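Local coordinates for probable protein phosphatase 2C 1 (Oryza sativa subsp. japonica, PDB 6AE9), which catalyses the metal-dependent hydrolytic removal of phosphate from phosphoserine and phosphothreonine residues of proteins, as a PP2C-family photosystem II phosphatase, at residues A34-G38 with S53-M57; G19-V25 with D242-I246; H7-P12 with A197-R201; G101-S107 with L151-L157. The protein carries 1 engineered substitution. Where two conformers were deposited one is given. Residues are numbered along the deposited sequence.

Contact 1: A34-G38 with S53-M57; sequences AVADG and SRELM. With MG (magnesium ion), chain C; MN (manganese (II) ion), chain H.
This is a buried helix-on-sheet contact at the edge of the metal centre, inside the alpha-beta-beta-alpha sandwich of the PP2C fold. Residues 34-38 end a beta strand, and 53-57 are one turn of helix 51-63 lying along it. The strand is extended, but Gly38 turns to phi/psi -62/133. The axes run nearly antiparallel, at 158°, and approach to 8.0 Å. The CA atoms come nearest at Gly38 and Ser53, 5.1 Å apart.

Ala34 and Ala36 point their CB atoms toward the helix. Met57, with chi1 and chi2 both m, lies over them: its SD is 3.6 Å from Ala34 CB and its CE is 3.8 Å from Ala36 CB. Ser53 CB is 3.8 Å from Ala36 CB and 3.7 Å from Gly38 N. Leu56 CD2 reaches Ala36 CB at 4.3 Å. The hydroxyl of Ser53, chi1 p, bonds to the carbonyl of Glu20.

Val35 and Asp37 face the other way. Asp37 (chi1 t) bridges two metals: OD1 binds Mg at 2.0 Å and OD2 binds Mn at 2.1 Å. Gly38 O also binds the Mg, at 2.0 Å. Asp168 and the engineered Asn241 also bind the Mn. No hydrogen bond joins strand and helix. The helix therefore meets the strand through apolar and van der Waals contact, while the opposite face of the same strand carries the metal ligand Asp37.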
loop_
_atom_site.group_PDB
_atom_site.type_symbol
_atom_site.label_atom_id
_atom_site.label_comp_id
_atom_site.label_asym_id
_atom_site.label_seq_id
_atom_site.Cartn_x
_atom_site.Cartn_y
_atom_site.Cartn_z
ATOM N N ALA A 34 5.165 -5.161 17.556
ATOM C CA ALA A 34 4.164 -6.073 17.037
ATOM C C ALA A 34 2.823 -5.719 17.658
ATOM O O ALA A 34 2.759 -5.215 18.784
ATOM C CB ALA A 34 4.526 -7.524 17.358
ATOM N N VAL A 35 1.755 -5.966 16.900
ATOM C CA VAL A 35 0.386 -5.771 17.355
ATOM C C VAL A 35 -0.399 -7.018 16.988
ATOM O O VAL A 35 -0.216 -7.577 15.901
ATOM C CB VAL A 35 -0.262 -4.537 16.694
ATOM C CG1 VAL A 35 -1.691 -4.347 17.184
ATOM C CG2 VAL A 35 0.550 -3.281 16.961
ATOM N N ALA A 36 -1.274 -7.451 17.888
ATOM C CA ALA A 36 -2.200 -8.540 17.611
ATOM C C ALA A 36 -3.593 -8.143 18.072
ATOM O O ALA A 36 -3.763 -7.588 19.160
ATOM C CB ALA A 36 -1.770 -9.827 18.312
ATOM N N ASP A 37 -4.581 -8.420 17.237
ATOM C CA ASP A 37 -5.972 -8.060 17.502
ATOM C C ASP A 37 -6.761 -9.360 17.642
ATOM O O ASP A 37 -7.060 -10.022 16.643
ATOM C CB ASP A 37 -6.507 -7.207 16.354
ATOM C CG ASP A 37 -7.972 -6.832 16.520
ATOM O OD1 ASP A 37 -8.661 -7.410 17.390
ATOM O OD2 ASP A 37 -8.447 -5.979 15.744
ATOM N N GLY A 38 -7.109 -9.713 18.878
ATOM C CA GLY A 38 -7.944 -10.876 19.112
ATOM C C GLY A 38 -9.302 -10.705 18.463
ATOM O O GLY A 38 -9.919 -9.645 18.594
ATOM N N SER A 53 -4.336 -13.365 21.590
ATOM C CA SER A 53 -3.497 -12.239 21.178
ATOM C C SER A 53 -2.407 -11.937 22.199
ATOM O O SER A 53 -1.258 -11.668 21.821
ATOM C CB SER A 53 -4.348 -10.999 20.909
ATOM O OG SER A 53 -5.054 -10.612 22.075
ATOM N N ARG A 54 -2.742 -11.963 23.494
ATOM C CA ARG A 54 -1.739 -11.701 24.522
ATOM C C ARG A 54 -0.644 -12.761 24.514
ATOM O O ARG A 54 0.546 -12.436 24.621
ATOM C CB ARG A 54 -2.402 -11.629 25.894
ATOM C CG ARG A 54 -3.007 -10.280 26.190
ATOM C CD ARG A 54 -3.780 -10.260 27.497
ATOM N NE ARG A 54 -4.712 -9.138 27.501
ATOM C CZ ARG A 54 -5.710 -8.999 28.365
ATOM N NH1 ARG A 54 -5.905 -9.916 29.300
ATOM N NH2 ARG A 54 -6.511 -7.943 28.290
ATOM N N GLU A 55 -1.021 -14.033 24.380
ATOM C CA GLU A 55 -0.017 -15.091 24.356
ATOM C C GLU A 55 0.857 -15.003 23.108
ATOM O O GLU A 55 2.083 -15.169 23.186
ATOM C CB GLU A 55 -0.679 -16.468 24.457
ATOM C CG GLU A 55 0.363 -17.581 24.458
ATOM C CD GLU A 55 -0.222 -18.979 24.520
ATOM O OE1 GLU A 55 -1.462 -19.111 24.560
ATOM O OE2 GLU A 55 0.572 -19.946 24.526
ATOM N N LEU A 56 0.243 -14.738 21.950
ATOM C CA LEU A 56 1.003 -14.602 20.711
ATOM C C LEU A 56 2.067 -13.518 20.841
ATOM O O LEU A 56 3.206 -13.694 20.390
ATOM C CB LEU A 56 0.049 -14.284 19.561
ATOM C CG LEU A 56 0.663 -14.243 18.162
ATOM C CD1 LEU A 56 1.134 -15.631 17.733
ATOM C CD2 LEU A 56 -0.345 -13.675 17.174
ATOM N N MET A 57 1.723 -12.394 21.475
ATOM C CA MET A 57 2.714 -11.340 21.684
ATOM C C MET A 57 3.799 -11.770 22.659
ATOM O O MET A 57 4.979 -11.454 22.454
ATOM C CB MET A 57 2.044 -10.044 22.144
ATOM C CG MET A 57 1.159 -9.391 21.091
ATOM S SD MET A 57 2.057 -8.782 19.641
ATOM C CE MET A 57 2.055 -10.185 18.519
HETATM MG MG MG C . -10.354 -7.688 18.394
HETATM MN MN MN H . -10.188 -4.819 15.920
HETATM O O HOH W 1 -11.971 -7.939 19.580
HETATM O O HOH W 2 -9.297 -6.658 19.771
HETATM O O HOH W 3 -9.033 -3.725 17.326
#

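Contact 2: G19-V25 with D242-I246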
loop_
_atom_site.group_PDB
_atom_site.type_symbol
_atom_site.label_atom_id
_atom_site.label_comp_id
_atom_site.label_asym_id
_atom_site.label_seq_id
_atom_site.Cartn_x
_atom_site.Cartn_y
_atom_site.Cartn_z
ATOM N N GLY A 19 -9.590 -5.049 27.015
ATOM C CA GLY A 19 -9.805 -5.332 25.615
ATOM C C GLY A 19 -9.025 -6.546 25.146
ATOM O O GLY A 19 -8.418 -7.287 25.926
ATOM N N GLU A 20 -9.042 -6.740 23.827
ATOM C CA GLU A 20 -8.492 -7.943 23.213
ATOM C C GLU A 20 -7.393 -7.654 22.197
ATOM O O GLU A 20 -6.913 -8.585 21.535
ATOM C CB GLU A 20 -9.611 -8.788 22.601
ATOM C CG GLU A 20 -10.558 -9.354 23.660
ATOM C CD GLU A 20 -12.000 -8.937 23.464
ATOM O OE1 GLU A 20 -12.401 -8.662 22.315
ATOM O OE2 GLU A 20 -12.741 -8.902 24.468
ATOM N N ASP A 21 -6.993 -6.396 22.050
ATOM C CA ASP A 21 -5.766 -6.057 21.342
ATOM C C ASP A 21 -4.587 -6.268 22.286
ATOM O O ASP A 21 -4.700 -6.088 23.502
ATOM C CB ASP A 21 -5.761 -4.571 20.959
ATOM C CG ASP A 21 -6.575 -4.238 19.698
ATOM O OD1 ASP A 21 -7.238 -5.108 19.098
ATOM O OD2 ASP A 21 -6.532 -3.048 19.301
ATOM N N ALA A 22 -3.444 -6.645 21.720
ATOM C CA ALA A 22 -2.216 -6.777 22.489
ATOM C C ALA A 22 -1.059 -6.260 21.649
ATOM O O ALA A 22 -1.163 -6.147 20.426
ATOM C CB ALA A 22 -1.967 -8.230 22.917
ATOM N N PHE A 23 0.048 -5.921 22.306
ATOM C CA PHE A 23 1.188 -5.411 21.562
ATOM C C PHE A 23 2.481 -5.700 22.311
ATOM O O PHE A 23 2.483 -6.052 23.492
ATOM C CB PHE A 23 1.044 -3.910 21.268
ATOM C CG PHE A 23 1.292 -3.037 22.467
ATOM C CD1 PHE A 23 0.303 -2.850 23.419
ATOM C CD2 PHE A 23 2.517 -2.420 22.654
ATOM C CE1 PHE A 23 0.531 -2.056 24.535
ATOM C CE2 PHE A 23 2.749 -1.622 23.769
ATOM C CZ PHE A 23 1.752 -1.441 24.707
ATOM N N PHE A 24 3.592 -5.533 21.595
ATOM C CA PHE A 24 4.935 -5.616 22.147
ATOM C C PHE A 24 5.785 -4.568 21.444
ATOM O O PHE A 24 5.671 -4.394 20.229
ATOM C CB PHE A 24 5.546 -7.007 21.896
ATOM C CG PHE A 24 6.998 -7.103 22.271
ATOM C CD1 PHE A 24 7.370 -7.239 23.599
ATOM C CD2 PHE A 24 7.991 -7.043 21.302
ATOM C CE1 PHE A 24 8.705 -7.318 23.962
ATOM C CE2 PHE A 24 9.327 -7.124 21.660
ATOM C CZ PHE A 24 9.683 -7.265 22.993
ATOM N N VAL A 25 6.626 -3.861 22.199
ATOM C CA VAL A 25 7.569 -2.911 21.619
ATOM C C VAL A 25 8.918 -3.095 22.293
ATOM O O VAL A 25 9.002 -3.416 23.482
ATOM C CB VAL A 25 7.117 -1.434 21.743
ATOM C CG1 VAL A 25 5.839 -1.173 20.954
ATOM C CG2 VAL A 25 6.946 -1.042 23.204
ATOM N N ASP A 242 -11.625 -2.107 19.983
ATOM C CA ASP A 242 -10.357 -1.830 20.640
ATOM C C ASP A 242 -9.466 -1.051 19.678
ATOM O O ASP A 242 -9.456 -1.307 18.470
ATOM C CB ASP A 242 -9.665 -3.145 21.003
ATOM C CG ASP A 242 -10.457 -3.981 21.997
ATOM O OD1 ASP A 242 -11.059 -3.413 22.933
ATOM O OD2 ASP A 242 -10.450 -5.217 21.847
ATOM N N ILE A 243 -8.727 -0.086 20.215
ATOM C CA ILE A 243 -7.845 0.762 19.423
ATOM C C ILE A 243 -6.431 0.647 19.977
ATOM O O ILE A 243 -6.205 0.881 21.169
ATOM C CB ILE A 243 -8.323 2.224 19.432
ATOM C CG1 ILE A 243 -9.628 2.337 18.648
ATOM C CG2 ILE A 243 -7.255 3.146 18.840
ATOM C CD1 ILE A 243 -10.386 3.624 18.887
ATOM N N THR A 244 -5.483 0.291 19.111
ATOM C CA THR A 244 -4.070 0.235 19.465
ATOM C C THR A 244 -3.309 1.072 18.452
ATOM O O THR A 244 -3.503 0.904 17.244
ATOM C CB THR A 244 -3.555 -1.209 19.441
ATOM O OG1 THR A 244 -4.252 -1.974 20.425
ATOM C CG2 THR A 244 -2.063 -1.259 19.740
ATOM N N VAL A 245 -2.464 1.978 18.942
ATOM C CA VAL A 245 -1.647 2.847 18.098
ATOM C C VAL A 245 -0.191 2.743 18.530
ATOM O O VAL A 245 0.123 2.912 19.713
ATOM C CB VAL A 245 -2.115 4.312 18.159
ATOM C CG1 VAL A 245 -1.208 5.186 17.303
ATOM C CG2 VAL A 245 -3.550 4.414 17.691
ATOM N N ILE A 246 0.695 2.495 17.566
ATOM C CA ILE A 246 2.138 2.564 17.765
ATOM C C ILE A 246 2.671 3.632 16.821
ATOM O O ILE A 246 2.363 3.612 15.625
ATOM C CB ILE A 246 2.806 1.210 17.466
ATOM C CG1 ILE A 246 2.184 0.110 18.331
ATOM C CG2 ILE A 246 4.309 1.291 17.698
ATOM C CD1 ILE A 246 2.971 -1.183 18.319
HETATM O O HOH W 2 -9.297 -6.658 19.771
HETATM O O HOH W 3 -9.033 -3.725 17.326
#
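Strands 21-25 and 243-246 run nearly parallel, at 17°, with their axes 7.6 Å apart. They belong to the two facing sheets of the PP2C beta sandwich and meet through side chains. At the N-terminal end the loops close in, and the CA atoms of Gly19 and Asp242 are 6.1 Å apart. Gly19 has a positive phi of 77°, and a CB there would clash with Asp242 OD1.

This end is polar. Glu20 N donates a hydrogen bond to Asp242 OD2 at 2.9 Å. Asp242 OD1 accepts a hydrogen bond from His11 N. Lys14 forms salt bridges to both Glu20 and Asp242, which offsets the closeness of the acidic groups. Asp21 points between the sheets, beside the metal ligand Asp37. Two metal-bound waters join Asp21 to Asp242: one donates to Asp21 OD1 and Asp242 OD2, the other to Asp21 OD1 and Asp242 O. Asp21 thus takes part in the second shell of the metal site.

Further along, the interface turns apolar. Val25 CG1 packs on Ile246 CD1 at 3.9 Å, and Phe23 CB lies 4.5 Å from the same CD1. Asp21 OD2 accepts from Ser167 and, at 2.8 Å, from Thr244 OG1.

Contact 3: H7-P12 with A197-R201; sequences HLIPHP and AELAR
An outer helix of the PP2C alpha-beta-beta-alpha sandwich packs here on the edge strand of its sheet and on the loop that follows. Residues 7-9 are extended; the chain leaves the strand at Pro10. Residues 197-201 are a regular helical turn, with Arg201 N bonded to Ala197 O at 2.9 Å. The two axes make an angle of 21° and approach to 8.9 Å. The nearest CA pair is His7 and Ala197, 6.3 Å apart.

Ala197 CB meets the edge of the His7 ring (chi1 t, chi2 80°), 3.7 Å from CD2. It also lies 3.8 Å from Ile9 CD1. Ile9 (chi1 m, chi2 t) extends that methyl onto the helix. Glu198 CG is 4.1 Å from Ile9 CD1. A water bonded to His7 NE2 at 2.7 Å also donates a weak bond to Glu198 OE2 at 3.5 Å. Arg201 (chi1 t, chi2 p, chi3 t, chi4 74°) lays its CB 3.9 Å from Ile9 CD1. Its guanidinium has Pro12 over one face, with NH2 3.3 Å from Pro12 CG.

Strand 243-250 pairs with His7 and Ile9 through backbone hydrogen bonds, and Ala197, Ala200 and Arg201 also pack on it. Leu199 faces helix 176-184.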
loop_
_atom_site.group_PDB
_atom_site.type_symbol
_atom_site.label_atom_id
_atom_site.label_comp_id
_atom_site.label_asym_id
_atom_site.label_seq_id
_atom_site.Cartn_x
_atom_site.Cartn_y
_atom_site.Cartn_z
ATOM N N HIS A 7 -0.248 3.884 22.485
ATOM C CA HIS A 7 -1.441 4.197 23.262
ATOM C C HIS A 7 -2.533 3.206 22.905
ATOM O O HIS A 7 -2.737 2.895 21.728
ATOM C CB HIS A 7 -1.928 5.631 23.029
ATOM C CG HIS A 7 -2.822 6.142 24.117
ATOM N ND1 HIS A 7 -2.336 6.622 25.315
ATOM C CD2 HIS A 7 -4.171 6.235 24.192
ATOM C CE1 HIS A 7 -3.349 6.993 26.079
ATOM N NE2 HIS A 7 -4.472 6.771 25.422
ATOM N N LEU A 8 -3.215 2.692 23.926
ATOM C CA LEU A 8 -4.253 1.686 23.749
ATOM C C LEU A 8 -5.533 2.169 24.409
ATOM O O LEU A 8 -5.512 2.613 25.563
ATOM C CB LEU A 8 -3.838 0.361 24.386
ATOM C CG LEU A 8 -3.142 -0.610 23.442
ATOM C CD1 LEU A 8 -1.774 -0.080 23.076
ATOM C CD2 LEU A 8 -3.043 -1.992 24.081
ATOM N N ILE A 9 -6.637 2.088 23.675
ATOM C CA ILE A 9 -7.952 2.434 24.213
ATOM C C ILE A 9 -8.886 1.261 23.948
ATOM O O ILE A 9 -9.303 1.047 22.799
ATOM C CB ILE A 9 -8.494 3.735 23.601
ATOM C CG1 ILE A 9 -7.502 4.882 23.804
ATOM C CG2 ILE A 9 -9.843 4.091 24.222
ATOM C CD1 ILE A 9 -7.935 6.183 23.165
ATOM N N PRO A 10 -9.241 0.484 24.965
ATOM C CA PRO A 10 -10.152 -0.641 24.746
ATOM C C PRO A 10 -11.539 -0.170 24.346
ATOM O O PRO A 10 -11.951 0.955 24.644
ATOM C CB PRO A 10 -10.199 -1.331 26.116
ATOM C CG PRO A 10 -8.966 -0.873 26.820
ATOM C CD PRO A 10 -8.734 0.526 26.345
ATOM N N HIS A 11 -12.256 -1.058 23.649
ATOM C CA HIS A 11 -13.673 -0.906 23.359
ATOM C C HIS A 11 -14.357 -0.456 24.643
ATOM O O HIS A 11 -14.063 -0.996 25.717
ATOM C CB HIS A 11 -14.227 -2.255 22.900
ATOM C CG HIS A 11 -15.645 -2.217 22.426
ATOM N ND1 HIS A 11 -16.700 -1.911 23.259
ATOM C CD2 HIS A 11 -16.186 -2.487 21.215
ATOM C CE1 HIS A 11 -17.829 -1.977 22.577
ATOM N NE2 HIS A 11 -17.546 -2.322 21.333
ATOM N N PRO A 12 -15.239 0.544 24.580
ATOM C CA PRO A 12 -15.846 1.072 25.814
ATOM C C PRO A 12 -16.462 0.011 26.712
ATOM O O PRO A 12 -16.446 0.166 27.939
ATOM C CB PRO A 12 -16.896 2.060 25.291
ATOM C CG PRO A 12 -16.388 2.472 23.954
ATOM C CD PRO A 12 -15.677 1.280 23.381
ATOM N N ALA A 197 -4.771 7.895 18.858
ATOM C CA ALA A 197 -5.711 6.949 19.455
ATOM C C ALA A 197 -6.983 7.652 19.910
ATOM O O ALA A 197 -8.089 7.140 19.698
ATOM C CB ALA A 197 -5.055 6.214 20.624
ATOM N N GLU A 198 -6.846 8.827 20.533
ATOM C CA GLU A 198 -8.024 9.529 21.038
ATOM C C GLU A 198 -8.916 10.022 19.905
ATOM O O GLU A 198 -10.144 10.025 20.037
ATOM C CB GLU A 198 -7.616 10.675 21.963
ATOM C CG GLU A 198 -7.117 10.193 23.318
ATOM C CD GLU A 198 -6.806 11.324 24.278
ATOM O OE1 GLU A 198 -6.528 12.452 23.819
ATOM O OE2 GLU A 198 -6.839 11.076 25.500
ATOM N N LEU A 199 -8.323 10.435 18.782
ATOM C CA LEU A 199 -9.131 10.875 17.651
ATOM C C LEU A 199 -9.902 9.708 17.051
ATOM O O LEU A 199 -11.099 9.820 16.758
ATOM C CB LEU A 199 -8.240 11.528 16.595
ATOM C CG LEU A 199 -8.967 12.023 15.342
ATOM C CD1 LEU A 199 -10.052 13.028 15.726
ATOM C CD2 LEU A 199 -7.996 12.620 14.339
ATOM N N ALA A 200 -9.229 8.574 16.865
ATOM C CA ALA A 200 -9.921 7.381 16.394
ATOM C C ALA A 200 -11.024 6.963 17.361
ATOM O O ALA A 200 -12.100 6.525 16.933
ATOM C CB ALA A 200 -8.914 6.249 16.198
ATOM N N ARG A 201 -10.770 7.069 18.669
ATOM C CA ARG A 201 -11.787 6.716 19.658
ATOM C C ARG A 201 -13.005 7.624 19.537
ATOM O O ARG A 201 -14.149 7.154 19.554
ATOM C CB ARG A 201 -11.182 6.777 21.067
ATOM C CG ARG A 201 -12.183 6.629 22.224
ATOM C CD ARG A 201 -13.027 5.373 22.118
ATOM N NE ARG A 201 -13.661 5.042 23.393
ATOM C CZ ARG A 201 -14.696 5.695 23.913
ATOM N NH1 ARG A 201 -15.232 6.725 23.269
ATOM N NH2 ARG A 201 -15.198 5.318 25.079
HETATM O O HOH W 4 -6.827 7.711 26.375
#

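Contact 4: G101-S107 with L151-L157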
loop_
_atom_site.group_PDB
_atom_site.type_symbol
_atom_site.label_atom_id
_atom_site.label_comp_id
_atom_site.label_asym_id
_atom_site.label_seq_id
_atom_site.Cartn_x
_atom_site.Cartn_y
_atom_site.Cartn_z
ATOM N N GLY A 101 18.255 0.832 8.099
ATOM C CA GLY A 101 17.015 1.507 7.809
ATOM C C GLY A 101 16.016 0.671 7.043
ATOM O O GLY A 101 14.939 1.179 6.713
ATOM N N ILE A 102 16.322 -0.592 6.764
ATOM C CA ILE A 102 15.344 -1.461 6.120
ATOM C C ILE A 102 14.339 -1.917 7.170
ATOM O O ILE A 102 14.708 -2.567 8.154
ATOM C CB ILE A 102 16.019 -2.654 5.432
ATOM C CG1 ILE A 102 16.951 -2.141 4.326
ATOM C CG2 ILE A 102 14.962 -3.604 4.874
ATOM C CD1 ILE A 102 17.818 -3.218 3.720
ATOM N N LEU A 103 13.068 -1.572 6.963
ATOM C CA LEU A 103 11.981 -2.031 7.815
ATOM C C LEU A 103 11.408 -3.310 7.222
ATOM O O LEU A 103 10.911 -3.303 6.090
ATOM C CB LEU A 103 10.883 -0.973 7.901
ATOM C CG LEU A 103 9.767 -1.282 8.903
ATOM C CD1 LEU A 103 10.270 -1.120 10.324
ATOM C CD2 LEU A 103 8.589 -0.366 8.652
ATOM N N LYS A 104 11.492 -4.400 7.977
ATOM C CA LYS A 104 10.949 -5.692 7.570
ATOM C C LYS A 104 9.594 -5.899 8.231
ATOM O O LYS A 104 9.456 -5.704 9.443
ATOM C CB LYS A 104 11.881 -6.823 8.002
ATOM C CG LYS A 104 13.278 -6.755 7.414
ATOM C CD LYS A 104 14.127 -7.860 8.041
ATOM C CE LYS A 104 15.554 -7.806 7.563
ATOM N NZ LYS A 104 16.378 -8.824 8.276
ATOM N N ILE A 105 8.607 -6.325 7.443
ATOM C CA ILE A 105 7.228 -6.461 7.908
ATOM C C ILE A 105 6.693 -7.846 7.555
ATOM O O ILE A 105 6.954 -8.369 6.466
ATOM C CB ILE A 105 6.334 -5.381 7.263
ATOM C CG1 ILE A 105 6.883 -3.975 7.534
ATOM C CG2 ILE A 105 4.889 -5.517 7.746
ATOM C CD1 ILE A 105 6.292 -2.902 6.610
ATOM N N ALA A 106 5.945 -8.445 8.478
ATOM C CA ALA A 106 5.099 -9.589 8.163
ATOM C C ALA A 106 3.733 -9.357 8.787
ATOM O O ALA A 106 3.639 -8.987 9.962
ATOM C CB ALA A 106 5.704 -10.903 8.667
ATOM N N SER A 107 2.678 -9.562 8.000
ATOM C CA SER A 107 1.329 -9.239 8.443
ATOM C C SER A 107 0.363 -10.353 8.061
ATOM O O SER A 107 0.411 -10.871 6.944
ATOM C CB SER A 107 0.876 -7.922 7.799
ATOM O OG SER A 107 -0.421 -7.537 8.224
ATOM N N LEU A 151 1.517 -11.599 4.374
ATOM C CA LEU A 151 2.131 -10.678 3.432
ATOM C C LEU A 151 3.458 -10.245 4.036
ATOM O O LEU A 151 3.500 -9.722 5.153
ATOM C CB LEU A 151 1.215 -9.484 3.162
ATOM C CG LEU A 151 1.464 -8.671 1.877
ATOM C CD1 LEU A 151 2.664 -7.738 2.025
ATOM C CD2 LEU A 151 1.631 -9.566 0.652
ATOM N N VAL A 152 4.543 -10.511 3.320
ATOM C CA VAL A 152 5.895 -10.246 3.793
ATOM C C VAL A 152 6.516 -9.226 2.849
ATOM O O VAL A 152 6.519 -9.428 1.628
ATOM C CB VAL A 152 6.724 -11.543 3.834
ATOM C CG1 VAL A 152 8.128 -11.273 4.347
ATOM C CG2 VAL A 152 6.037 -12.606 4.702
ATOM N N CYS A 153 7.019 -8.129 3.407
ATOM C CA CYS A 153 7.533 -7.038 2.586
ATOM C C CYS A 153 8.569 -6.255 3.381
ATOM O O CYS A 153 8.739 -6.459 4.586
ATOM C CB CYS A 153 6.396 -6.131 2.096
ATOM S SG CYS A 153 5.484 -5.290 3.418
ATOM N N THR A 154 9.289 -5.371 2.685
ATOM C CA THR A 154 10.194 -4.442 3.347
ATOM C C THR A 154 10.031 -3.066 2.726
ATOM O O THR A 154 9.536 -2.924 1.609
ATOM C CB THR A 154 11.684 -4.834 3.235
ATOM O OG1 THR A 154 12.149 -4.613 1.895
ATOM C CG2 THR A 154 11.904 -6.286 3.620
ATOM N N VAL A 155 10.464 -2.044 3.463
ATOM C CA VAL A 155 10.524 -0.681 2.943
ATOM C C VAL A 155 11.755 -0.004 3.532
ATOM O O VAL A 155 12.043 -0.145 4.724
ATOM C CB VAL A 155 9.213 0.110 3.197
ATOM C CG1 VAL A 155 8.823 0.128 4.686
ATOM C CG2 VAL A 155 9.301 1.533 2.632
ATOM N N ASN A 156 12.504 0.704 2.690
ATOM C CA ASN A 156 13.719 1.369 3.141
ATOM C C ASN A 156 13.363 2.724 3.727
ATOM O O ASN A 156 12.724 3.544 3.062
ATOM C CB ASN A 156 14.688 1.568 1.980
ATOM C CG ASN A 156 15.322 0.270 1.511
ATOM O OD1 ASN A 156 14.931 -0.824 1.929
ATOM N ND2 ASN A 156 16.307 0.391 0.631
ATOM N N LEU A 157 13.788 2.958 4.961
ATOM C CA LEU A 157 13.429 4.161 5.689
ATOM C C LEU A 157 14.613 5.113 5.794
ATOM O O LEU A 157 15.776 4.736 5.625
ATOM C CB LEU A 157 12.896 3.813 7.084
ATOM C CG LEU A 157 11.671 2.892 7.072
ATOM C CD1 LEU A 157 11.054 2.809 8.454
ATOM C CD2 LEU A 157 10.652 3.366 6.040
#
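Two antiparallel strands lie edge to edge here, at 161° with axes 4.6 Å apart, and each face has its own relief. On one face Leu103, Ile105 and Ser107 sit beside Val155, Cys153 and Leu151. Leu103 CB touches both Val155 CG1 at 4.0 Å and Leu157 CD1 at 3.8 Å. Ile105 CB is 3.9 Å from Cys153 SG, and Ile105 CD1 reaches diagonally to Val155 CG1 at 4.4 Å. Phe123 packs on Ile105, Cys153 and Val155.

Six residue pairs, from Ile102 with Asn156 to Ser107 with Leu151, form a regular ladder in one sheet of the PP2C sandwich. Leu103-Val155, Ile105-Cys153 and Ser107-Leu151 are its hydrogen-bonded pairs. Leu103 N lies 2.8 Å from Val155 O, and Cys153 N 3.1 Å from Ile105 O. Residues 153-155 pair antiparallel with a strand of the second subunit, so the sheet runs on.

The other face carries Ile102, Lys104 and Ala106 beside Asn156, Thr154 and Val152. Ile102 CG2 lies against Thr154 CB at 3.9 Å, Lys104 CG against Thr154 CG2 at 4.1 Å, and Ala106 CB against Val152 CG2 at 4.3 Å. Ala106 is a low spot that takes Pro73 and Leu77 of helix 73-83. Lys104 reaches Glu98 in a salt bridge. Thr154 OG1 bonds to Thr154 of the second subunit. Gly101 O accepts from Leu157 N at 2.7 Å, and a CB on Gly101 would strike Leu157 O.

Contacts 1, 2 and 4 are buried; contact 3 is at the surface. Contacts 1 and 2 touch and share two metal-bound waters, and strands 21-26 and 32-38 are neighbours in one sheet. Contact 3 joins contact 2 through strand 243-250, which pairs with strand 2-9. Contact 4 stands apart, its centre about 19 Å from that of contact 1, though its ladder belongs to the same sheet as strand 32-38. It alone meets the second subunit. Backbone hydrogen bonds dominate contact 4, side-chain polar bonds and water contact 2. Contact 1 sets apolar packing on one strand face against metal coordination by Asp37 and Gly38 O. Contact 3 is mostly van der Waals packing with one weak water link.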